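Local coordinates for germination protein (PDB 6O59), which is the N-terminal domain of the A subunit of the spore germinant receptor GerK3 and probably takes part in sensing germinants that trigger spore germination, at residues Pro232-Val243 against Pro260-Leu268; Ala55-Met65 against Leu81-Met89. All coordinates share one frame; numbering follows the deposited sequence.

Overall arrangement
The two contacts lie on opposite sides of the chain's centre, their own centres about 41 Å apart and their nearest atoms about 23 Å apart, and they share no secondary-structure element. Contact 1 pairs strands 235-237 and 262-265 at one edge of a five-stranded antiparallel sheet; contact 2 packs helices 54-62 and 78-86 on the sheet of strands 27-34, 40-47, 91-95, 110-114 and 120-124. Contact 1 sets exposed Tyr235, Asn236 and Glu238 against buried Gly262, Leu263 and Ile264; contact 2 buries Ile56, Tyr59, Leu60, Ile82 and Ile86, leaving Asp85 and the methionines partly exposed. Backbone hydrogen bonds carry contact 1, side chains contact 2.

Contact 1 (Pro232-Val243 against Pro260-Leu268); sequences PTIYNTERPDVV and PFGLIAPAL
Tyr235 and Ile264 form one of the two hydrogen-bonded pairs that flank the non-hydrogen-bonded pair Asn236-Leu263. Ile264 N gives a nearly straight bond to Tyr235 O (2.7 Å, 175° at the hydrogen), and Tyr235 N returns one to Ile264 O. Thr237 and Gly262 repeat the exchange, with 2.8 Å from Gly262 N to Thr237 O.

The tight part is made by buried Ile264, Thr237, Gly262 and Val243. Ile264 CG1 stands beside its backbone N (chi1 -62°), and the chain bends again at chi2, carrying CD1 to Val243 CG2 (3.9 Å) on helix 240-248. Thr237 CG2 meets Ile264 CG1, while Thr237 OG1 accepts from Arg239 N in an ST turn just ahead of that helix. On the other face buried Leu263 packs under helix 210-215, its CD1 meeting Ile234 CD1 at 3.8 Å.

Exposed Tyr235, Asn236 and Glu238 make the solvent side. The Tyr235 ring runs alongside Ile264, whose CB lies at the ring edge by CD2. Asn236 lays CB over the Phe261 ring, 4.2 Å from the centroid, a CH-pi contact. Beyond the strands, Ala267 N reaches Thr233 O at 2.9 Å, but from 53° above the carbonyl plane.

Leu263 and Ala265 bond on to strand 252-256, so 262-265 is an inner strand and 235-237 the short outermost strand of this chain's five-stranded antiparallel sheet.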
loop_
_atom_site.group_PDB
_atom_site.type_symbol
_atom_site.label_atom_id
_atom_site.label_comp_id
_atom_site.label_asym_id
_atom_site.label_seq_id
_atom_site.Cartn_x
_atom_site.Cartn_y
_atom_site.Cartn_z
ATOM N N PRO A 232 12.930 3.132 -21.086
ATOM C CA PRO A 232 12.205 1.936 -21.525
ATOM C C PRO A 232 10.958 2.293 -22.333
ATOM O O PRO A 232 10.311 3.307 -22.064
ATOM C CB PRO A 232 11.848 1.263 -20.193
ATOM C CG PRO A 232 11.680 2.438 -19.203
ATOM C CD PRO A 232 12.358 3.656 -19.829
ATOM N N THR A 233 10.605 1.444 -23.313
ATOM C CA THR A 233 9.358 1.600 -24.064
ATOM C C THR A 233 8.238 1.339 -23.090
ATOM O O THR A 233 8.406 0.510 -22.188
ATOM C CB THR A 233 9.307 0.662 -25.258
ATOM O OG1 THR A 233 9.456 -0.695 -24.820
ATOM C CG2 THR A 233 10.321 1.017 -26.291
ATOM N N ILE A 234 7.127 2.062 -23.217
ATOM C CA ILE A 234 6.034 1.891 -22.257
ATOM C C ILE A 234 4.749 1.445 -22.973
ATOM O O ILE A 234 4.518 1.778 -24.149
ATOM C CB ILE A 234 5.794 3.150 -21.359
ATOM C CG1 ILE A 234 5.467 4.405 -22.198
ATOM C CG2 ILE A 234 6.977 3.400 -20.420
ATOM C CD1 ILE A 234 4.955 5.636 -21.413
ATOM N N TYR A 235 3.925 0.678 -22.239
ATOM C CA TYR A 235 2.642 0.190 -22.710
ATOM C C TYR A 235 1.535 0.735 -21.798
ATOM O O TYR A 235 1.592 0.541 -20.588
ATOM C CB TYR A 235 2.653 -1.340 -22.771
ATOM C CG TYR A 235 1.290 -1.967 -22.939
ATOM C CD1 TYR A 235 0.605 -1.890 -24.148
ATOM C CD2 TYR A 235 0.683 -2.651 -21.886
ATOM C CE1 TYR A 235 -0.661 -2.455 -24.298
ATOM C CE2 TYR A 235 -0.573 -3.233 -22.032
ATOM C CZ TYR A 235 -1.237 -3.136 -23.238
ATOM O OH TYR A 235 -2.473 -3.702 -23.374
ATOM N N ASN A 236 0.548 1.435 -22.371
ATOM C CA ASN A 236 -0.569 1.997 -21.618
ATOM C C ASN A 236 -1.771 1.027 -21.569
ATOM O O ASN A 236 -2.207 0.517 -22.601
ATOM C CB ASN A 236 -0.999 3.338 -22.214
ATOM C CG ASN A 236 -1.542 3.272 -23.629
ATOM O OD1 ASN A 236 -0.935 2.712 -24.541
ATOM N ND2 ASN A 236 -2.702 3.852 -23.847
ATOM N N THR A 237 -2.324 0.807 -20.376
ATOM C CA THR A 237 -3.491 -0.061 -20.186
ATOM C C THR A 237 -4.435 0.556 -19.171
ATOM O O THR A 237 -3.993 1.051 -18.129
ATOM C CB THR A 237 -3.080 -1.502 -19.785
ATOM O OG1 THR A 237 -4.244 -2.260 -19.498
ATOM C CG2 THR A 237 -2.148 -1.561 -18.585
ATOM N N GLU A 238 -5.734 0.505 -19.449
ATOM C CA GLU A 238 -6.738 1.013 -18.510
ATOM C C GLU A 238 -7.289 -0.123 -17.630
ATOM O O GLU A 238 -8.123 0.139 -16.777
ATOM C CB GLU A 238 -7.872 1.729 -19.245
ATOM C CG GLU A 238 -8.701 0.851 -20.171
ATOM C CD GLU A 238 -9.790 1.572 -20.941
ATOM O OE1 GLU A 238 -9.607 2.772 -21.261
ATOM O OE2 GLU A 238 -10.828 0.930 -21.229
ATOM N N ARG A 239 -6.783 -1.363 -17.816
ATOM C CA ARG A 239 -7.223 -2.577 -17.136
ATOM C C ARG A 239 -6.310 -2.977 -15.956
ATOM O O ARG A 239 -5.181 -3.409 -16.183
ATOM C CB ARG A 239 -7.294 -3.727 -18.165
ATOM C CG ARG A 239 -8.503 -3.693 -19.098
ATOM C CD ARG A 239 -8.427 -4.759 -20.191
ATOM N NE ARG A 239 -8.533 -6.136 -19.679
ATOM C CZ ARG A 239 -8.253 -7.238 -20.380
ATOM N NH1 ARG A 239 -7.837 -7.148 -21.636
ATOM N NH2 ARG A 239 -8.387 -8.437 -19.825
ATOM N N PRO A 240 -6.792 -2.921 -14.689
ATOM C CA PRO A 240 -5.924 -3.322 -13.546
ATOM C C PRO A 240 -5.433 -4.784 -13.596
ATOM O O PRO A 240 -4.330 -5.052 -13.118
ATOM C CB PRO A 240 -6.805 -3.067 -12.305
ATOM C CG PRO A 240 -7.825 -2.039 -12.770
ATOM C CD PRO A 240 -8.099 -2.412 -14.210
ATOM N N ASP A 241 -6.219 -5.720 -14.186
ATOM C CA ASP A 241 -5.811 -7.134 -14.310
ATOM C C ASP A 241 -4.589 -7.286 -15.228
ATOM O O ASP A 241 -3.716 -8.097 -14.930
ATOM C CB ASP A 241 -6.956 -8.028 -14.789
ATOM C CG ASP A 241 -7.669 -7.532 -16.024
ATOM O OD1 ASP A 241 -8.326 -6.458 -15.945
ATOM O OD2 ASP A 241 -7.600 -8.220 -17.059
ATOM N N VAL A 242 -4.497 -6.466 -16.300
ATOM C CA VAL A 242 -3.362 -6.461 -17.235
ATOM C C VAL A 242 -2.105 -5.958 -16.493
ATOM O O VAL A 242 -1.023 -6.542 -16.670
ATOM C CB VAL A 242 -3.671 -5.667 -18.529
ATOM C CG1 VAL A 242 -2.454 -5.580 -19.453
ATOM C CG2 VAL A 242 -4.851 -6.303 -19.268
ATOM N N VAL A 243 -2.263 -4.936 -15.618
ATOM C CA VAL A 243 -1.170 -4.401 -14.786
ATOM C C VAL A 243 -0.719 -5.504 -13.830
ATOM O O VAL A 243 0.467 -5.818 -13.767
ATOM C CB VAL A 243 -1.583 -3.097 -14.047
ATOM C CG1 VAL A 243 -0.658 -2.797 -12.870
ATOM C CG2 VAL A 243 -1.625 -1.917 -15.014
ATOM N N PRO A 260 -5.541 8.445 -17.072
ATOM C CA PRO A 260 -6.441 7.341 -16.672
ATOM C C PRO A 260 -6.002 5.944 -17.157
ATOM O O PRO A 260 -6.816 5.167 -17.686
ATOM C CB PRO A 260 -7.792 7.768 -17.259
ATOM C CG PRO A 260 -7.434 8.563 -18.450
ATOM C CD PRO A 260 -6.083 9.183 -18.234
ATOM N N PHE A 261 -4.721 5.614 -16.932
ATOM C CA PHE A 261 -4.144 4.317 -17.291
ATOM C C PHE A 261 -2.817 4.036 -16.581
ATOM O O PHE A 261 -2.153 4.945 -16.077
ATOM C CB PHE A 261 -3.955 4.158 -18.813
ATOM C CG PHE A 261 -3.442 5.365 -19.543
ATOM C CD1 PHE A 261 -2.094 5.702 -19.502
ATOM C CD2 PHE A 261 -4.296 6.149 -20.308
ATOM C CE1 PHE A 261 -1.617 6.833 -20.175
ATOM C CE2 PHE A 261 -3.820 7.281 -20.977
ATOM C CZ PHE A 261 -2.483 7.609 -20.914
ATOM N N GLY A 262 -2.477 2.755 -16.524
ATOM C CA GLY A 262 -1.221 2.281 -15.963
ATOM C C GLY A 262 -0.210 2.194 -17.082
ATOM O O GLY A 262 -0.585 1.927 -18.226
ATOM N N LEU A 263 1.059 2.470 -16.786
ATOM C CA LEU A 263 2.110 2.389 -17.799
ATOM C C LEU A 263 3.035 1.240 -17.439
ATOM O O LEU A 263 3.637 1.242 -16.360
ATOM C CB LEU A 263 2.875 3.720 -17.943
ATOM C CG LEU A 263 2.030 4.928 -18.355
ATOM C CD1 LEU A 263 2.828 6.201 -18.281
ATOM C CD2 LEU A 263 1.440 4.748 -19.750
ATOM N N ILE A 264 3.082 0.212 -18.302
ATOM C CA ILE A 264 3.892 -1.000 -18.102
ATOM C C ILE A 264 5.232 -0.784 -18.760
ATOM O O ILE A 264 5.293 -0.343 -19.914
ATOM C CB ILE A 264 3.156 -2.242 -18.665
ATOM C CG1 ILE A 264 1.797 -2.503 -17.940
ATOM C CG2 ILE A 264 4.053 -3.502 -18.707
ATOM C CD1 ILE A 264 1.849 -2.762 -16.455
ATOM N N ALA A 265 6.308 -1.064 -18.018
ATOM C CA ALA A 265 7.668 -0.919 -18.533
ATOM C C ALA A 265 8.570 -2.103 -18.121
ATOM O O ALA A 265 8.532 -2.545 -16.971
ATOM C CB ALA A 265 8.275 0.403 -18.073
ATOM N N PRO A 266 9.405 -2.631 -19.042
ATOM C CA PRO A 266 9.524 -2.291 -20.471
ATOM C C PRO A 266 8.372 -2.960 -21.234
ATOM O O PRO A 266 7.892 -4.015 -20.808
ATOM C CB PRO A 266 10.920 -2.843 -20.848
ATOM C CG PRO A 266 11.510 -3.429 -19.571
ATOM C CD PRO A 266 10.325 -3.729 -18.707
ATOM N N ALA A 267 7.896 -2.336 -22.328
ATOM C CA ALA A 267 6.778 -2.882 -23.109
ATOM C C ALA A 267 7.159 -4.222 -23.782
ATOM O O ALA A 267 6.330 -5.124 -23.842
ATOM C CB ALA A 267 6.313 -1.874 -24.146
ATOM N N LEU A 268 8.413 -4.360 -24.233
ATOM C CA LEU A 268 8.924 -5.602 -24.801
ATOM C C LEU A 268 9.892 -6.195 -23.774
ATOM O O LEU A 268 10.941 -5.604 -23.492
ATOM C CB LEU A 268 9.570 -5.386 -26.181
ATOM C CG LEU A 268 9.930 -6.626 -26.982
ATOM C CD1 LEU A 268 8.684 -7.391 -27.435
ATOM C CD2 LEU A 268 10.780 -6.260 -28.162
#

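Contact 2 (Ala55-Met65 against Leu81-Met89); sequences AIQDYLLQSLM and LISEDIVTM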
loop_
_atom_site.group_PDB
_atom_site.type_symbol
_atom_site.label_atom_id
_atom_site.label_comp_id
_atom_site.label_asym_id
_atom_site.label_seq_id
_atom_site.Cartn_x
_atom_site.Cartn_y
_atom_site.Cartn_z
ATOM N N ALA A 55 -15.177 4.971 11.092
ATOM C CA ALA A 55 -15.778 4.605 12.390
ATOM C C ALA A 55 -14.753 4.017 13.407
ATOM O O ALA A 55 -14.790 4.394 14.578
ATOM C CB ALA A 55 -16.917 3.625 12.176
ATOM N N ILE A 56 -13.837 3.138 12.952
ATOM C CA ILE A 56 -12.809 2.494 13.786
ATOM C C ILE A 56 -11.741 3.530 14.187
ATOM O O ILE A 56 -11.427 3.642 15.386
ATOM C CB ILE A 56 -12.211 1.238 13.094
ATOM C CG1 ILE A 56 -13.294 0.135 13.012
ATOM C CG2 ILE A 56 -10.943 0.725 13.834
ATOM C CD1 ILE A 56 -13.097 -0.923 11.949
ATOM N N GLN A 57 -11.234 4.309 13.201
ATOM C CA GLN A 57 -10.275 5.393 13.437
ATOM C C GLN A 57 -10.868 6.431 14.388
ATOM O O GLN A 57 -10.192 6.855 15.317
ATOM C CB GLN A 57 -9.870 6.056 12.125
ATOM C CG GLN A 57 -8.988 5.164 11.262
ATOM C CD GLN A 57 -8.331 5.959 10.181
ATOM O OE1 GLN A 57 -7.478 6.806 10.441
ATOM N NE2 GLN A 57 -8.724 5.717 8.948
ATOM N N ASP A 58 -12.150 6.785 14.194
ATOM C CA ASP A 58 -12.895 7.717 15.036
ATOM C C ASP A 58 -12.886 7.243 16.473
ATOM O O ASP A 58 -12.542 8.015 17.369
ATOM C CB ASP A 58 -14.351 7.850 14.542
ATOM C CG ASP A 58 -14.560 8.678 13.288
ATOM O OD1 ASP A 58 -13.554 9.114 12.688
ATOM O OD2 ASP A 58 -15.735 8.890 12.907
ATOM N N TYR A 59 -13.238 5.954 16.686
ATOM C CA TYR A 59 -13.299 5.343 18.010
ATOM C C TYR A 59 -11.926 5.425 18.688
ATOM O O TYR A 59 -11.812 5.975 19.784
ATOM C CB TYR A 59 -13.792 3.882 17.915
ATOM C CG TYR A 59 -13.556 3.074 19.178
ATOM C CD1 TYR A 59 -12.403 2.306 19.337
ATOM C CD2 TYR A 59 -14.482 3.085 20.220
ATOM C CE1 TYR A 59 -12.155 1.609 20.517
ATOM C CE2 TYR A 59 -14.259 2.364 21.393
ATOM C CZ TYR A 59 -13.094 1.625 21.538
ATOM O OH TYR A 59 -12.868 0.904 22.688
ATOM N N LEU A 60 -10.890 4.907 18.001
ATOM C CA LEU A 60 -9.529 4.819 18.493
ATOM C C LEU A 60 -8.863 6.166 18.689
ATOM O O LEU A 60 -8.406 6.447 19.800
ATOM C CB LEU A 60 -8.693 3.960 17.537
ATOM C CG LEU A 60 -9.021 2.458 17.536
ATOM C CD1 LEU A 60 -8.285 1.742 16.415
ATOM C CD2 LEU A 60 -8.735 1.802 18.910
ATOM N N LEU A 61 -8.820 7.001 17.635
ATOM C CA LEU A 61 -8.131 8.287 17.636
ATOM C C LEU A 61 -8.877 9.398 18.379
ATOM O O LEU A 61 -8.259 10.418 18.688
ATOM C CB LEU A 61 -7.792 8.725 16.207
ATOM C CG LEU A 61 -6.994 7.727 15.365
ATOM C CD1 LEU A 61 -6.813 8.227 13.958
ATOM C CD2 LEU A 61 -5.659 7.412 15.976
ATOM N N GLN A 62 -10.164 9.220 18.698
ATOM C CA GLN A 62 -10.872 10.235 19.494
ATOM C C GLN A 62 -11.103 9.700 20.899
ATOM O O GLN A 62 -11.618 10.433 21.738
ATOM C CB GLN A 62 -12.207 10.670 18.868
ATOM C CG GLN A 62 -12.099 11.407 17.544
ATOM C CD GLN A 62 -13.392 11.418 16.760
ATOM O OE1 GLN A 62 -13.376 11.350 15.528
ATOM N NE2 GLN A 62 -14.538 11.519 17.438
ATOM N N SER A 63 -10.695 8.419 21.152
ATOM C CA SER A 63 -10.837 7.637 22.396
ATOM C C SER A 63 -12.310 7.664 22.838
ATOM O O SER A 63 -12.673 8.353 23.798
ATOM C CB SER A 63 -9.887 8.134 23.484
ATOM O OG SER A 63 -9.757 7.167 24.512
ATOM N N LEU A 64 -13.163 6.949 22.077
ATOM C CA LEU A 64 -14.618 6.944 22.250
ATOM C C LEU A 64 -15.140 5.826 23.185
ATOM O O LEU A 64 -16.360 5.662 23.320
ATOM C CB LEU A 64 -15.289 6.861 20.862
ATOM C CG LEU A 64 -15.892 8.159 20.248
ATOM C CD1 LEU A 64 -15.048 9.401 20.522
ATOM C CD2 LEU A 64 -16.113 8.009 18.756
ATOM N N MET A 65 -14.223 5.140 23.900
ATOM C CA MET A 65 -14.542 4.076 24.854
ATOM C C MET A 65 -15.142 4.635 26.182
ATOM O O MET A 65 -16.298 4.341 26.483
ATOM C CB MET A 65 -13.273 3.242 25.132
ATOM C CG MET A 65 -13.492 2.063 26.067
ATOM S SD MET A 65 -11.939 1.449 26.763
ATOM C CE MET A 65 -11.741 -0.004 25.827
ATOM N N LEU A 81 -9.800 -5.625 25.938
ATOM C CA LEU A 81 -10.806 -4.667 26.405
ATOM C C LEU A 81 -11.310 -3.795 25.252
ATOM O O LEU A 81 -12.512 -3.527 25.169
ATOM C CB LEU A 81 -10.221 -3.779 27.520
ATOM C CG LEU A 81 -10.715 -3.996 28.954
ATOM C CD1 LEU A 81 -12.106 -3.407 29.186
ATOM C CD2 LEU A 81 -10.587 -5.444 29.398
ATOM N N ILE A 82 -10.387 -3.370 24.361
ATOM C CA ILE A 82 -10.690 -2.537 23.199
ATOM C C ILE A 82 -11.468 -3.362 22.183
ATOM O O ILE A 82 -12.426 -2.844 21.598
ATOM C CB ILE A 82 -9.393 -1.910 22.596
ATOM C CG1 ILE A 82 -8.927 -0.688 23.448
ATOM C CG2 ILE A 82 -9.568 -1.524 21.116
ATOM C CD1 ILE A 82 -7.496 -0.101 23.149
ATOM N N SER A 83 -11.076 -4.649 21.998
ATOM C CA SER A 83 -11.711 -5.565 21.044
ATOM C C SER A 83 -13.215 -5.718 21.307
ATOM O O SER A 83 -13.964 -5.806 20.346
ATOM C CB SER A 83 -11.021 -6.929 21.024
ATOM O OG SER A 83 -11.397 -7.798 22.080
ATOM N N GLU A 84 -13.656 -5.659 22.583
ATOM C CA GLU A 84 -15.063 -5.775 22.991
ATOM C C GLU A 84 -15.960 -4.719 22.345
ATOM O O GLU A 84 -17.154 -4.971 22.171
ATOM C CB GLU A 84 -15.200 -5.687 24.510
ATOM C CG GLU A 84 -14.812 -6.964 25.235
ATOM C CD GLU A 84 -14.913 -6.915 26.745
ATOM O OE1 GLU A 84 -15.310 -5.859 27.293
ATOM O OE2 GLU A 84 -14.589 -7.944 27.383
ATOM N N ASP A 85 -15.385 -3.547 21.993
ATOM C CA ASP A 85 -16.070 -2.448 21.306
ATOM C C ASP A 85 -15.919 -2.565 19.806
ATOM O O ASP A 85 -16.884 -2.317 19.090
ATOM C CB ASP A 85 -15.548 -1.074 21.765
ATOM C CG ASP A 85 -16.039 -0.649 23.133
ATOM O OD1 ASP A 85 -17.038 -1.232 23.616
ATOM O OD2 ASP A 85 -15.430 0.269 23.719
ATOM N N ILE A 86 -14.721 -2.953 19.332
ATOM C CA ILE A 86 -14.408 -3.074 17.906
ATOM C C ILE A 86 -15.236 -4.207 17.224
ATOM O O ILE A 86 -15.580 -4.066 16.043
ATOM C CB ILE A 86 -12.865 -3.212 17.682
ATOM C CG1 ILE A 86 -12.162 -1.877 18.111
ATOM C CG2 ILE A 86 -12.527 -3.579 16.225
ATOM C CD1 ILE A 86 -10.745 -1.580 17.562
ATOM N N VAL A 87 -15.613 -5.274 17.967
ATOM C CA VAL A 87 -16.424 -6.371 17.413
ATOM C C VAL A 87 -17.794 -5.846 16.906
ATOM O O VAL A 87 -18.361 -6.440 15.989
ATOM C CB VAL A 87 -16.599 -7.571 18.371
ATOM C CG1 VAL A 87 -15.275 -8.269 18.636
ATOM C CG2 VAL A 87 -17.284 -7.175 19.669
ATOM N N THR A 88 -18.291 -4.721 17.468
ATOM C CA THR A 88 -19.557 -4.088 17.061
ATOM C C THR A 88 -19.381 -3.292 15.765
ATOM O O THR A 88 -20.368 -2.859 15.160
ATOM C CB THR A 88 -20.097 -3.128 18.160
ATOM O OG1 THR A 88 -19.371 -1.893 18.165
ATOM C CG2 THR A 88 -20.111 -3.727 19.519
ATOM N N MET A 89 -18.121 -3.064 15.370
ATOM C CA MET A 89 -17.766 -2.226 14.233
ATOM C C MET A 89 -17.187 -2.977 13.049
ATOM O O MET A 89 -17.059 -2.381 11.983
ATOM C CB MET A 89 -16.749 -1.181 14.696
ATOM C CG MET A 89 -17.312 -0.265 15.754
ATOM S SD MET A 89 -16.203 1.077 16.149
ATOM C CE MET A 89 -15.623 0.528 17.684
#
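Tyr59 reaches across from helix 54-62 to Asp85, and its OH donates to Asp85 OD2 at 2.8 Å, using the anti lone pair of that oxygen. Ring and carboxylate planes stand 85° apart, with OD2 near the ring plane at its edge.

One ring face is taken by Met89: its CE lies 3.6 Å from Tyr59 CG, offset toward the rim, in a CH-pi contact. Met89 SD sits obliquely, completing a Met-aromatic contact. A bend at chi3 (-105°) turns this methyl over the ring. Near the ring plane, Ile82 CG2 approaches Tyr59 CE1 at 4.1 Å.

Met65 CG lies 3.5 Å from Asp85 OD2, and Met65 CE 3.7 Å from Ile82 CG1. Deeper down, Leu60 CD2 touches Ile82 CG2 and Ile86 CD1, and Ile56 CG1 meets Met89 CB.

Tyr59 is aimed by its first torsion, CG anti to the backbone N (chi1 166°), which sends the ring from helix segment 55-62 to segment 81-86, whose axes come within 11.5 Å. Thr88 N and OG1 both bond to Asp85 O, in the turn that also presents Met89. Beneath, Leu60 rests on Ile44 and Phe32, Ile82 on Ile34, and Ile86 on Val92 and Val123, seating both helices on one sheet. Ser63, with positive phi and bonds back into the last turn, forms a Schellman motif, after which the chain brings Met65 back to Asp85.

The chemistry implies aliphatic packing toward the sheet and, above it, one phenol-carboxylate bond that, with Met89 on the face, holds the ring. Accepting this hydrogen bond is consistent with an ionised Asp85, without proving it.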